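Side-chain contacts in myosin-4 (PDB 3MMI), which works as a type V myosin motor in mRNA localization, recruited through SHE3 to ASH1 and other transcripts, and is represented here by its globular tail: residues S64-G69 / L135-D140; A200-F205 / T213-D218; I272-I277 / Q304-K309; W256-P259 / D263-P266. One frame throughout, in Å; residues are numbered along the deposited sequence.

Contact 1 of 4, residues S64-G69 / L135-D140; sequences SLVRNG and LIYLND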
loop_
_atom_site.group_PDB
_atom_site.type_symbol
_atom_site.label_atom_id
_atom_site.label_comp_id
_atom_site.label_asym_id
_atom_site.label_seq_id
_atom_site.Cartn_x
_atom_site.Cartn_y
_atom_site.Cartn_z
ATOM N N SER A 64 -6.522 -27.778 -16.177
ATOM C CA SER A 64 -6.841 -28.736 -17.279
ATOM C C SER A 64 -5.789 -28.580 -18.361
ATOM O O SER A 64 -5.092 -29.518 -18.696
ATOM C CB SER A 64 -8.264 -28.522 -17.854
ATOM O OG SER A 64 -8.526 -29.436 -18.912
ATOM N N LEU A 65 -5.637 -27.364 -18.851
ATOM C CA LEU A 65 -4.670 -27.051 -19.890
ATOM C C LEU A 65 -3.263 -27.536 -19.578
ATOM O O LEU A 65 -2.581 -28.027 -20.451
ATOM C CB LEU A 65 -4.651 -25.563 -20.166
ATOM C CG LEU A 65 -5.850 -24.962 -20.878
ATOM C CD1 LEU A 65 -5.817 -23.445 -20.727
ATOM C CD2 LEU A 65 -5.830 -25.299 -22.392
ATOM N N VAL A 66 -2.842 -27.440 -18.325
ATOM C CA VAL A 66 -1.449 -27.778 -18.007
ATOM C C VAL A 66 -1.271 -29.266 -18.008
ATOM O O VAL A 66 -0.233 -29.794 -18.433
ATOM C CB VAL A 66 -0.958 -27.210 -16.585
ATOM C CG1 VAL A 66 0.290 -27.946 -16.065
ATOM C CG2 VAL A 66 -0.723 -25.698 -16.644
ATOM N N ARG A 67 -2.287 -29.970 -17.546
ATOM C CA ARG A 67 -2.269 -31.416 -17.476
ATOM C C ARG A 67 -2.223 -32.047 -18.834
ATOM O O ARG A 67 -1.613 -33.070 -19.015
ATOM C CB ARG A 67 -3.507 -31.926 -16.772
ATOM C CG ARG A 67 -3.614 -33.382 -16.829
ATOM C CD ARG A 67 -3.654 -33.912 -15.476
ATOM N NE ARG A 67 -4.729 -33.218 -14.851
ATOM C CZ ARG A 67 -5.888 -33.032 -15.439
ATOM N NH1 ARG A 67 -6.092 -33.520 -16.628
ATOM N NH2 ARG A 67 -6.835 -32.354 -14.830
ATOM N N ASN A 68 -2.887 -31.407 -19.775
ATOM C CA ASN A 68 -2.982 -31.888 -21.134
ATOM C C ASN A 68 -1.906 -31.229 -21.960
ATOM O O ASN A 68 -1.933 -31.259 -23.207
ATOM C CB ASN A 68 -4.389 -31.607 -21.711
ATOM C CG ASN A 68 -5.457 -32.337 -20.922
ATOM O OD1 ASN A 68 -5.373 -33.600 -20.810
ATOM N ND2 ASN A 68 -6.421 -31.587 -20.326
ATOM N N GLY A 69 -0.976 -30.601 -21.249
ATOM C CA GLY A 69 0.248 -30.073 -21.856
ATOM C C GLY A 69 0.036 -28.879 -22.769
ATOM O O GLY A 69 0.878 -28.609 -23.614
ATOM N N LEU A 135 7.247 -28.090 -15.173
ATOM C CA LEU A 135 7.796 -27.505 -13.997
ATOM C C LEU A 135 8.342 -26.062 -14.182
ATOM O O LEU A 135 8.063 -25.196 -13.349
ATOM C CB LEU A 135 8.903 -28.349 -13.412
ATOM C CG LEU A 135 8.443 -29.613 -12.697
ATOM C CD1 LEU A 135 9.663 -30.250 -12.098
ATOM C CD2 LEU A 135 7.406 -29.350 -11.611
ATOM N N ILE A 136 9.095 -25.827 -15.258
ATOM C CA ILE A 136 9.538 -24.521 -15.652
ATOM C C ILE A 136 8.399 -23.578 -15.975
ATOM O O ILE A 136 8.446 -22.433 -15.503
ATOM C CB ILE A 136 10.493 -24.574 -16.881
ATOM C CG1 ILE A 136 11.827 -25.223 -16.486
ATOM C CG2 ILE A 136 10.708 -23.201 -17.539
ATOM C CD1 ILE A 136 12.711 -25.595 -17.719
ATOM N N TYR A 137 7.413 -24.007 -16.785
ATOM C CA TYR A 137 6.218 -23.188 -16.996
ATOM C C TYR A 137 5.594 -22.712 -15.637
ATOM O O TYR A 137 5.277 -21.572 -15.468
ATOM C CB TYR A 137 5.168 -23.931 -17.875
ATOM C CG TYR A 137 3.918 -23.166 -17.994
ATOM C CD1 TYR A 137 3.795 -22.129 -18.905
ATOM C CD2 TYR A 137 2.829 -23.447 -17.099
ATOM C CE1 TYR A 137 2.655 -21.392 -18.972
ATOM C CE2 TYR A 137 1.626 -22.716 -17.182
ATOM C CZ TYR A 137 1.565 -21.693 -18.095
ATOM O OH TYR A 137 0.441 -20.902 -18.159
ATOM N N LEU A 138 5.425 -23.632 -14.699
ATOM C CA LEU A 138 4.657 -23.361 -13.527
ATOM C C LEU A 138 5.475 -22.445 -12.633
ATOM O O LEU A 138 4.935 -21.562 -11.948
ATOM C CB LEU A 138 4.294 -24.636 -12.790
ATOM C CG LEU A 138 3.232 -25.571 -13.409
ATOM C CD1 LEU A 138 3.260 -26.786 -12.523
ATOM C CD2 LEU A 138 1.856 -24.912 -13.370
ATOM N N ASN A 139 6.784 -22.650 -12.641
ATOM C CA ASN A 139 7.707 -21.748 -11.965
ATOM C C ASN A 139 7.568 -20.332 -12.465
ATOM O O ASN A 139 7.513 -19.379 -11.670
ATOM C CB ASN A 139 9.135 -22.195 -12.162
ATOM C CG ASN A 139 10.053 -21.671 -11.085
ATOM O OD1 ASN A 139 9.927 -22.024 -9.906
ATOM N ND2 ASN A 139 10.969 -20.817 -11.483
ATOM N N ASP A 140 7.389 -20.197 -13.768
ATOM C CA ASP A 140 7.305 -18.902 -14.364
ATOM C C ASP A 140 5.956 -18.342 -14.068
ATOM O O ASP A 140 5.837 -17.133 -13.896
ATOM C CB ASP A 140 7.513 -19.015 -15.853
ATOM C CG ASP A 140 7.542 -17.700 -16.556
ATOM O OD1 ASP A 140 8.499 -16.928 -16.401
ATOM O OD2 ASP A 140 6.620 -17.427 -17.297
#
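Val-66 sends one methyl into the angle between two side chains of the facing helix. Val-66 CG2 reaches the Tyr-137 ring at CE2, 3.8 Å away, in an oblique approach, and also meets CD2 of Leu-138, at 4.2 Å. The valine's torsion explains the choice of branch: with CG1 anti to the backbone N (chi1 161°), CG2 stands beside that nitrogen and anti to the carbonyl carbon, where it projects toward residues 135-140.

Tyr-137 leaves its helix in the direction of Val-66, and its CG lies anti to the backbone N (chi1 175°), which carries the ring across to the valine methyl. Its hydroxyl passes beyond Val-66 to hydrogen-bond Ser-74 OG on helix 71-91, which anchors the far end of the ring and satisfies its polar atom. A tyrosine suits this place because it is apolar over its ring carbons and polar at its hydroxyl. Leu-138 starts less directly toward the valine, but its CD2 comes in beside the tyrosine to meet the same methyl; it also packs on Gln-118 and Lys-119 of helix 111-119. Tyr-122 adds to the cover over Val-66.

Just past the contact, helix 53-67 stops in a Schellman motif. Leu-70 N returns to Leu-65 O, while Gly-69 N makes a weak 3.0 Å bond to Val-66 O. Gly-69 is the C-prime residue, and its positive phi of 69° comes easily to a residue without a side chain. A small apolar cluster beside a Schellman-terminated helix thus joins helices 53-67 and 132-168 in the all-helical globular tail.

Contact 2 of 4, residues A200-F205 / T213-D218; sequences AVLCKF and TKIFND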
loop_
_atom_site.group_PDB
_atom_site.type_symbol
_atom_site.label_atom_id
_atom_site.label_comp_id
_atom_site.label_asym_id
_atom_site.label_seq_id
_atom_site.Cartn_x
_atom_site.Cartn_y
_atom_site.Cartn_z
ATOM N N ALA A 200 -13.549 -6.255 8.480
ATOM C CA ALA A 200 -14.638 -7.282 8.223
ATOM C C ALA A 200 -14.651 -7.774 6.814
ATOM O O ALA A 200 -14.861 -8.946 6.581
ATOM C CB ALA A 200 -16.044 -6.688 8.572
ATOM N N VAL A 201 -14.562 -6.841 5.854
ATOM C CA VAL A 201 -14.547 -7.176 4.438
ATOM C C VAL A 201 -13.323 -8.067 4.136
ATOM O O VAL A 201 -13.436 -9.114 3.568
ATOM C CB VAL A 201 -14.473 -5.941 3.631
ATOM C CG1 VAL A 201 -14.361 -6.320 2.149
ATOM C CG2 VAL A 201 -15.667 -5.013 3.905
ATOM N N LEU A 202 -12.155 -7.691 4.661
ATOM C CA LEU A 202 -10.979 -8.548 4.505
ATOM C C LEU A 202 -11.297 -10.005 4.954
ATOM O O LEU A 202 -11.024 -10.977 4.212
ATOM C CB LEU A 202 -9.808 -7.971 5.297
ATOM C CG LEU A 202 -8.758 -7.105 4.602
ATOM C CD1 LEU A 202 -9.045 -6.702 3.244
ATOM C CD2 LEU A 202 -8.378 -5.904 5.555
ATOM N N CYS A 203 -11.888 -10.154 6.151
ATOM C CA CYS A 203 -12.369 -11.526 6.611
ATOM C C CYS A 203 -13.526 -12.077 5.768
ATOM O O CYS A 203 -13.508 -13.231 5.452
ATOM C CB CYS A 203 -12.813 -11.557 8.043
ATOM S SG CYS A 203 -11.624 -10.914 9.277
ATOM N N LYS A 204 -14.469 -11.232 5.364
ATOM C CA LYS A 204 -15.618 -11.655 4.542
ATOM C C LYS A 204 -15.110 -12.311 3.276
ATOM O O LYS A 204 -15.407 -13.519 3.027
ATOM C CB LYS A 204 -16.530 -10.440 4.191
ATOM C CG LYS A 204 -17.824 -10.823 3.433
ATOM N N PHE A 205 -14.284 -11.574 2.517
ATOM C CA PHE A 205 -13.793 -12.063 1.227
ATOM C C PHE A 205 -12.604 -13.011 1.356
ATOM O O PHE A 205 -11.884 -13.242 0.409
ATOM C CB PHE A 205 -13.568 -10.902 0.246
ATOM C CG PHE A 205 -14.807 -10.210 -0.145
ATOM C CD1 PHE A 205 -15.976 -10.926 -0.419
ATOM C CD2 PHE A 205 -14.841 -8.830 -0.278
ATOM C CE1 PHE A 205 -17.143 -10.244 -0.792
ATOM C CE2 PHE A 205 -16.020 -8.172 -0.656
ATOM C CZ PHE A 205 -17.159 -8.881 -0.911
ATOM N N THR A 213 -2.583 -8.788 7.349
ATOM C CA THR A 213 -1.573 -7.998 8.044
ATOM C C THR A 213 -0.728 -7.153 7.116
ATOM O O THR A 213 -0.442 -5.986 7.424
ATOM C CB THR A 213 -0.588 -8.875 8.949
ATOM O OG1 THR A 213 0.180 -9.786 8.115
ATOM C CG2 THR A 213 -1.388 -9.709 9.871
ATOM N N LYS A 214 -0.357 -7.673 5.948
ATOM C CA LYS A 214 0.370 -6.783 4.990
ATOM C C LYS A 214 -0.493 -5.554 4.605
ATOM O O LYS A 214 -0.010 -4.424 4.572
ATOM C CB LYS A 214 0.895 -7.580 3.761
ATOM C CG LYS A 214 1.313 -6.759 2.671
ATOM C CD LYS A 214 2.139 -7.486 1.623
ATOM C CE LYS A 214 3.295 -6.577 1.171
ATOM N NZ LYS A 214 2.835 -5.403 0.551
ATOM N N ILE A 215 -1.760 -5.804 4.253
ATOM C CA ILE A 215 -2.691 -4.714 3.880
ATOM C C ILE A 215 -2.735 -3.627 4.994
ATOM O O ILE A 215 -2.743 -2.412 4.710
ATOM C CB ILE A 215 -4.086 -5.218 3.505
ATOM C CG1 ILE A 215 -4.046 -5.969 2.172
ATOM C CG2 ILE A 215 -5.035 -3.964 3.337
ATOM C CD1 ILE A 215 -5.092 -6.828 1.843
ATOM N N PHE A 216 -2.729 -4.053 6.242
ATOM C CA PHE A 216 -2.806 -3.095 7.309
ATOM C C PHE A 216 -1.477 -2.295 7.466
ATOM O O PHE A 216 -1.510 -1.126 7.787
ATOM C CB PHE A 216 -3.149 -3.757 8.671
ATOM C CG PHE A 216 -4.653 -4.144 8.847
ATOM C CD1 PHE A 216 -5.685 -3.565 8.068
ATOM C CD2 PHE A 216 -5.013 -5.071 9.812
ATOM C CE1 PHE A 216 -7.055 -3.916 8.264
ATOM C CE2 PHE A 216 -6.383 -5.440 9.997
ATOM C CZ PHE A 216 -7.386 -4.844 9.212
ATOM N N ASN A 217 -0.317 -2.985 7.352
ATOM C CA ASN A 217 0.985 -2.301 7.234
ATOM C C ASN A 217 1.017 -1.310 6.053
ATOM O O ASN A 217 1.462 -0.195 6.243
ATOM C CB ASN A 217 2.188 -3.295 7.128
ATOM C CG ASN A 217 2.448 -4.055 8.454
ATOM O OD1 ASN A 217 2.440 -5.294 8.503
ATOM N ND2 ASN A 217 2.594 -3.320 9.530
ATOM N N ASP A 218 0.550 -1.718 4.866
ATOM C CA ASP A 218 0.633 -0.802 3.757
ATOM C C ASP A 218 -0.287 0.403 3.923
ATOM O O ASP A 218 -0.071 1.478 3.369
ATOM C CB ASP A 218 0.392 -1.521 2.426
ATOM C CG ASP A 218 1.515 -2.496 2.072
ATOM O OD1 ASP A 218 2.596 -2.402 2.708
ATOM O OD2 ASP A 218 1.304 -3.374 1.209
#
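Leu-202 splits its two methyls between neighbouring residues of the opposite helix. Leu-202 CD2 meets the Phe-216 ring at CE1, 3.6 Å away, and at CZ, 3.9 Å away, coming in obliquely, while Leu-202 CD1 faces CD1 of Ile-215 at 4.2 Å. The leucine and phenylalanine run alongside each other, pointing opposite ways. Ile-215 points across the gap and extends through its CG1 branch, which is anti to the carbonyl carbon (chi1 -70°) and delivers the terminal methyl.

In the next shell, Phe-216 is flanked by aromatic neighbours: its ring and that of Trp-256 meet edge-to-face, and His-212 meets it with planes about 80° apart. Ile-215 is backed by Phe-198 and by Tyr-153 of helix 132-168.

Further round helix 209-234, Lys-214 and Asp-218 form a salt bridge one turn apart, with Lys-214 NZ 2.6 Å from Asp-218 OD2 and on its syn lone pair. That oxygen also bonds Tyr-153 OH, and NZ bonds Asp-352 O, so both buried charges have several partners. The consecutive helices 185-204 and 209-234 pack together here. The chemistry implies a division of labour: dispersion between branched and aromatic carbons joins the pair, whereas the polar network ties helix 209-234 to other parts of the tail.

Contact 3 of 4, residues I272-I277 / Q304-K309; sequences IQAVKI and QAILLK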
loop_
_atom_site.group_PDB
_atom_site.type_symbol
_atom_site.label_atom_id
_atom_site.label_comp_id
_atom_site.label_asym_id
_atom_site.label_seq_id
_atom_site.Cartn_x
_atom_site.Cartn_y
_atom_site.Cartn_z
ATOM N N ILE A 272 6.589 10.206 11.991
ATOM C CA ILE A 272 7.041 10.144 13.375
ATOM C C ILE A 272 8.386 10.900 13.617
ATOM O O ILE A 272 8.458 11.739 14.522
ATOM C CB ILE A 272 7.255 8.677 13.931
ATOM C CG1 ILE A 272 5.960 7.800 14.021
ATOM C CG2 ILE A 272 8.027 8.641 15.269
ATOM C CD1 ILE A 272 5.139 8.432 14.851
ATOM N N GLN A 273 9.389 10.729 12.782
ATOM C CA GLN A 273 10.605 11.519 12.923
ATOM C C GLN A 273 10.418 13.025 12.756
ATOM O O GLN A 273 11.059 13.758 13.433
ATOM C CB GLN A 273 11.722 11.039 12.019
ATOM C CG GLN A 273 12.049 9.600 12.116
ATOM C CD GLN A 273 13.070 9.292 13.113
ATOM O OE1 GLN A 273 13.159 9.894 14.172
ATOM N NE2 GLN A 273 13.863 8.324 12.795
ATOM N N ALA A 274 9.498 13.438 11.879
ATOM C CA ALA A 274 9.276 14.908 11.536
ATOM C C ALA A 274 8.729 15.531 12.810
ATOM O O ALA A 274 9.152 16.573 13.245
ATOM C CB ALA A 274 8.224 15.014 10.407
ATOM N N VAL A 275 7.748 14.873 13.444
ATOM C CA VAL A 275 7.219 15.547 14.614
ATOM C C VAL A 275 8.140 15.370 15.831
ATOM O O VAL A 275 8.149 16.223 16.754
ATOM C CB VAL A 275 5.729 15.151 14.957
ATOM C CG1 VAL A 275 4.802 15.439 13.724
ATOM C CG2 VAL A 275 5.617 13.704 15.424
ATOM N N LYS A 276 9.010 14.381 15.842
ATOM C CA LYS A 276 9.981 14.327 16.905
ATOM C C LYS A 276 11.018 15.416 16.737
ATOM O O LYS A 276 11.420 16.012 17.677
ATOM C CB LYS A 276 10.622 12.940 17.089
ATOM C CG LYS A 276 9.712 11.909 17.738
ATOM C CD LYS A 276 10.378 10.574 17.922
ATOM C CE LYS A 276 9.561 9.606 18.760
ATOM N NZ LYS A 276 8.951 10.189 19.940
ATOM N N ILE A 277 11.399 15.687 15.505
ATOM C CA ILE A 277 12.337 16.764 15.262
ATOM C C ILE A 277 11.817 18.063 15.864
ATOM O O ILE A 277 12.565 18.862 16.378
ATOM C CB ILE A 277 12.617 16.874 13.719
ATOM C CG1 ILE A 277 13.702 15.847 13.400
ATOM C CG2 ILE A 277 13.058 18.249 13.378
ATOM C CD1 ILE A 277 13.706 15.438 12.072
ATOM N N GLN A 304 15.351 20.150 6.465
ATOM C CA GLN A 304 15.256 21.619 6.259
ATOM C C GLN A 304 13.860 22.081 6.071
ATOM O O GLN A 304 13.474 23.146 6.625
ATOM C CB GLN A 304 16.189 22.021 5.050
ATOM C CG GLN A 304 16.321 23.535 4.960
ATOM C CD GLN A 304 16.738 24.000 3.574
ATOM O OE1 GLN A 304 16.245 23.547 2.579
ATOM N NE2 GLN A 304 17.739 24.771 3.559
ATOM N N ALA A 305 13.085 21.372 5.266
ATOM C CA ALA A 305 11.671 21.843 5.065
ATOM C C ALA A 305 10.956 21.999 6.394
ATOM O O ALA A 305 10.103 22.891 6.647
ATOM C CB ALA A 305 10.929 20.874 4.196
ATOM N N ILE A 306 11.255 21.078 7.294
ATOM C CA ILE A 306 10.523 21.066 8.574
ATOM C C ILE A 306 10.979 22.234 9.467
ATOM O O ILE A 306 10.177 22.967 10.022
ATOM C CB ILE A 306 10.719 19.763 9.375
ATOM C CG1 ILE A 306 9.958 18.549 8.763
ATOM C CG2 ILE A 306 10.394 19.966 10.875
ATOM C CD1 ILE A 306 10.710 17.305 9.058
ATOM N N LEU A 307 12.274 22.449 9.539
ATOM C CA LEU A 307 12.804 23.539 10.319
ATOM C C LEU A 307 12.567 24.990 9.751
ATOM O O LEU A 307 12.590 25.940 10.534
ATOM C CB LEU A 307 14.336 23.379 10.462
ATOM C CG LEU A 307 14.846 22.046 11.115
ATOM C CD1 LEU A 307 16.326 21.879 11.267
ATOM C CD2 LEU A 307 14.247 21.957 12.475
ATOM N N LEU A 308 12.458 25.183 8.428
ATOM C CA LEU A 308 12.139 26.506 7.899
ATOM C C LEU A 308 10.742 26.911 8.311
ATOM O O LEU A 308 10.435 28.067 8.259
ATOM C CB LEU A 308 12.255 26.484 6.320
ATOM C CG LEU A 308 13.716 26.383 5.899
ATOM C CD1 LEU A 308 13.861 25.956 4.465
ATOM C CD2 LEU A 308 14.472 27.658 6.220
ATOM N N LYS A 309 9.864 25.929 8.603
ATOM C CA LYS A 309 8.452 26.157 9.020
ATOM C C LYS A 309 8.368 26.458 10.559
ATOM O O LYS A 309 7.291 26.665 11.136
ATOM C CB LYS A 309 7.585 24.945 8.698
ATOM C CG LYS A 309 7.537 24.672 7.221
ATOM C CD LYS A 309 6.726 23.404 7.020
ATOM C CE LYS A 309 5.331 23.740 7.265
ATOM N NZ LYS A 309 4.386 23.263 6.141
#
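Ala-274 places its CB 3.6 Å from CD1 of Ile-306, and Ile-306 CD1 also comes to 3.7 Å from Ala-274 CA. A side chain this small lets the isoleucine methyl come right up to the main chain, and Ala-274 and Ile-306 are accordingly the residues at which the two backbones come nearest. Val-275, the next residue, turns to the far side and packs on Val-246 and Asp-247 of helix 240-257. One turn on from Ala-274, Ile-277 brings CG2 to both Ile-306 CG2 and Leu-307 CD2, each at 4.0 Å. That methyl is anti to the backbone N, since CG1 takes the place beside the nitrogen (chi1 -84°). The isoleucine crosses both partners at about a right angle, and its branching at CB supplies bulk close to the main chain.

Around these apolar groups the axes of 272-277 and 304-308 approach to 10.2 Å and cross at -39°. Helix 209-234 packs against both, with Phe-228 and Leu-231 against Ala-274 and Ile-232 against Ile-306; Lys-309 NZ adds hydrogen bonds to the carbonyl oxygens of Leu-231 and Ile-232. Leu-328 of helix 322-338 touches Leu-307, so helices 209-234 and 322-338 both pack on the pair.

Contact 4 of 4, residues W256-P259 / D263-P266; sequences WFEP and DVRP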
loop_
_atom_site.group_PDB
_atom_site.type_symbol
_atom_site.label_atom_id
_atom_site.label_comp_id
_atom_site.label_asym_id
_atom_site.label_seq_id
_atom_site.Cartn_x
_atom_site.Cartn_y
_atom_site.Cartn_z
ATOM N N TRP A 256 -5.465 1.508 17.440
ATOM C CA TRP A 256 -6.305 0.533 16.754
ATOM C C TRP A 256 -5.483 -0.663 16.189
ATOM O O TRP A 256 -5.906 -1.827 16.232
ATOM C CB TRP A 256 -7.104 1.189 15.617
ATOM C CG TRP A 256 -8.126 0.258 15.079
ATOM C CD1 TRP A 256 -9.494 0.181 15.468
ATOM C CD2 TRP A 256 -7.965 -0.725 14.047
ATOM N NE1 TRP A 256 -10.128 -0.824 14.735
ATOM C CE2 TRP A 256 -9.228 -1.397 13.882
ATOM C CE3 TRP A 256 -6.890 -1.128 13.260
ATOM C CZ2 TRP A 256 -9.423 -2.408 12.955
ATOM C CZ3 TRP A 256 -7.083 -2.177 12.340
ATOM C CH2 TRP A 256 -8.352 -2.775 12.181
ATOM N N PHE A 257 -4.333 -0.359 15.586
ATOM C CA PHE A 257 -3.562 -1.389 14.864
ATOM C C PHE A 257 -2.849 -2.263 15.849
ATOM O O PHE A 257 -2.280 -3.309 15.506
ATOM C CB PHE A 257 -2.528 -0.771 13.918
ATOM C CG PHE A 257 -3.125 -0.118 12.767
ATOM C CD1 PHE A 257 -3.565 1.155 12.864
ATOM C CD2 PHE A 257 -3.339 -0.814 11.608
ATOM C CE1 PHE A 257 -4.195 1.764 11.829
ATOM C CE2 PHE A 257 -3.936 -0.222 10.540
ATOM C CZ PHE A 257 -4.390 1.074 10.645
ATOM N N GLU A 258 -2.821 -1.835 17.092
ATOM C CA GLU A 258 -1.796 -2.466 17.908
ATOM C C GLU A 258 -2.032 -3.913 18.347
ATOM O O GLU A 258 -1.114 -4.710 18.263
ATOM C CB GLU A 258 -1.334 -1.570 19.047
ATOM C CG GLU A 258 0.095 -1.174 18.853
ATOM C CD GLU A 258 0.563 -0.022 19.754
ATOM O OE1 GLU A 258 -0.189 0.536 20.624
ATOM O OE2 GLU A 258 1.739 0.359 19.557
ATOM N N PRO A 259 -3.264 -4.256 18.784
ATOM C CA PRO A 259 -3.535 -5.683 19.006
ATOM C C PRO A 259 -3.610 -6.535 17.700
ATOM O O PRO A 259 -4.223 -7.615 17.731
ATOM C CB PRO A 259 -4.917 -5.653 19.689
ATOM C CG PRO A 259 -5.557 -4.390 19.174
ATOM C CD PRO A 259 -4.410 -3.400 19.130
ATOM N N ASP A 263 4.293 -4.602 14.647
ATOM C CA ASP A 263 4.985 -3.412 15.146
ATOM C C ASP A 263 4.558 -2.408 14.049
ATOM O O ASP A 263 4.991 -2.518 12.932
ATOM C CB ASP A 263 6.528 -3.711 15.128
ATOM C CG ASP A 263 7.392 -2.686 15.947
ATOM O OD1 ASP A 263 6.822 -1.715 16.620
ATOM O OD2 ASP A 263 8.678 -2.877 15.846
ATOM N N VAL A 264 3.645 -1.508 14.371
ATOM C CA VAL A 264 3.085 -0.635 13.378
ATOM C C VAL A 264 3.910 0.622 13.075
ATOM O O VAL A 264 3.743 1.211 12.000
ATOM C CB VAL A 264 1.704 -0.096 13.777
ATOM C CG1 VAL A 264 0.722 -1.141 13.800
ATOM C CG2 VAL A 264 1.818 0.594 15.125
ATOM N N ARG A 265 4.751 1.028 14.018
ATOM C CA ARG A 265 5.406 2.351 13.937
ATOM C C ARG A 265 6.458 2.522 12.802
ATOM O O ARG A 265 6.523 3.574 12.207
ATOM C CB ARG A 265 5.957 2.775 15.288
ATOM C CG ARG A 265 4.868 3.176 16.303
ATOM N N PRO A 266 7.204 1.454 12.464
ATOM C CA PRO A 266 8.119 1.614 11.353
ATOM C C PRO A 266 7.393 2.045 10.071
ATOM O O PRO A 266 8.034 2.753 9.288
ATOM C CB PRO A 266 8.765 0.234 11.195
ATOM C CG PRO A 266 8.731 -0.282 12.658
ATOM C CD PRO A 266 7.406 0.175 13.175
#
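The carbonyl O of Phe-257 lies 4.1 Å from Val-264 CG1, a van der Waals approach to a methyl and not a polar bond. The same methyl meets the side chain of that residue, with Phe-257 CB 3.3 Å from Val-264 CG1; this is shorter than a usual carbon-carbon contact, and its exact value is doubtful. Phe-257 CG lies 4.1 Å from the same Val-264 CG1, which puts the valine at the root of the aromatic side chain, and the ring itself leads off into the protein. The two side chains cross at about a right angle. With CG1 anti to its carbonyl carbon (chi1 -68°), Val-264 points this branch at Phe-257, and Val-264 CG2 turns toward Glu-258, whose OE2 lies 4.4 Å away.

The Phe-257 ring is steadied from its own segment: CE3 of Trp-256 sits 3.8 Å above its plane, over the centre, while Phe-257 CG lies in the indole plane at its edge, which makes a T-shaped pair of consecutive residues. Trp-256 is also engaged by Arg-260 in a cation-pi interaction. Leu-220 of helix 209-234 touches both Phe-257 and Val-264, and Leu-195 supports the aromatic pair from helix 185-204.

A compact branched residue suits the returning loop, since Val-264 packs beside Phe-257 and Glu-258 through carbon alone. Glu-258 and Asp-263 are both exposed, with OE2 of the first and OD1 of the second 6.2 Å apart, a spacing at which like charges would probably repel only mildly. Apolar packing, rather than charge pairing, thus holds the turn between helices 240-257 and 269-279 against the helix it leaves.

How the contacts relate
All four contacts are buried and apolar across their segments, but they sit in different places. Contact 1 lies at one end of the elongated tail, on the opposite side of the chain's centre from contact 3, with their centres about 54 Å apart. Contact 2 is nearest the middle, its centre about 11 Å from that of the chain, and it touches contact 4 directly through aromatic packing. Helix 209-234 unites three sites: it carries half of contact 2 and backs contacts 3 and 4. Contacts 1 to 3 join helix to helix, whereas contact 4 closes a loop, with an exposed glutamate beside the valine. Aliphatic groups alone make contact 3; the others each include an aromatic residue.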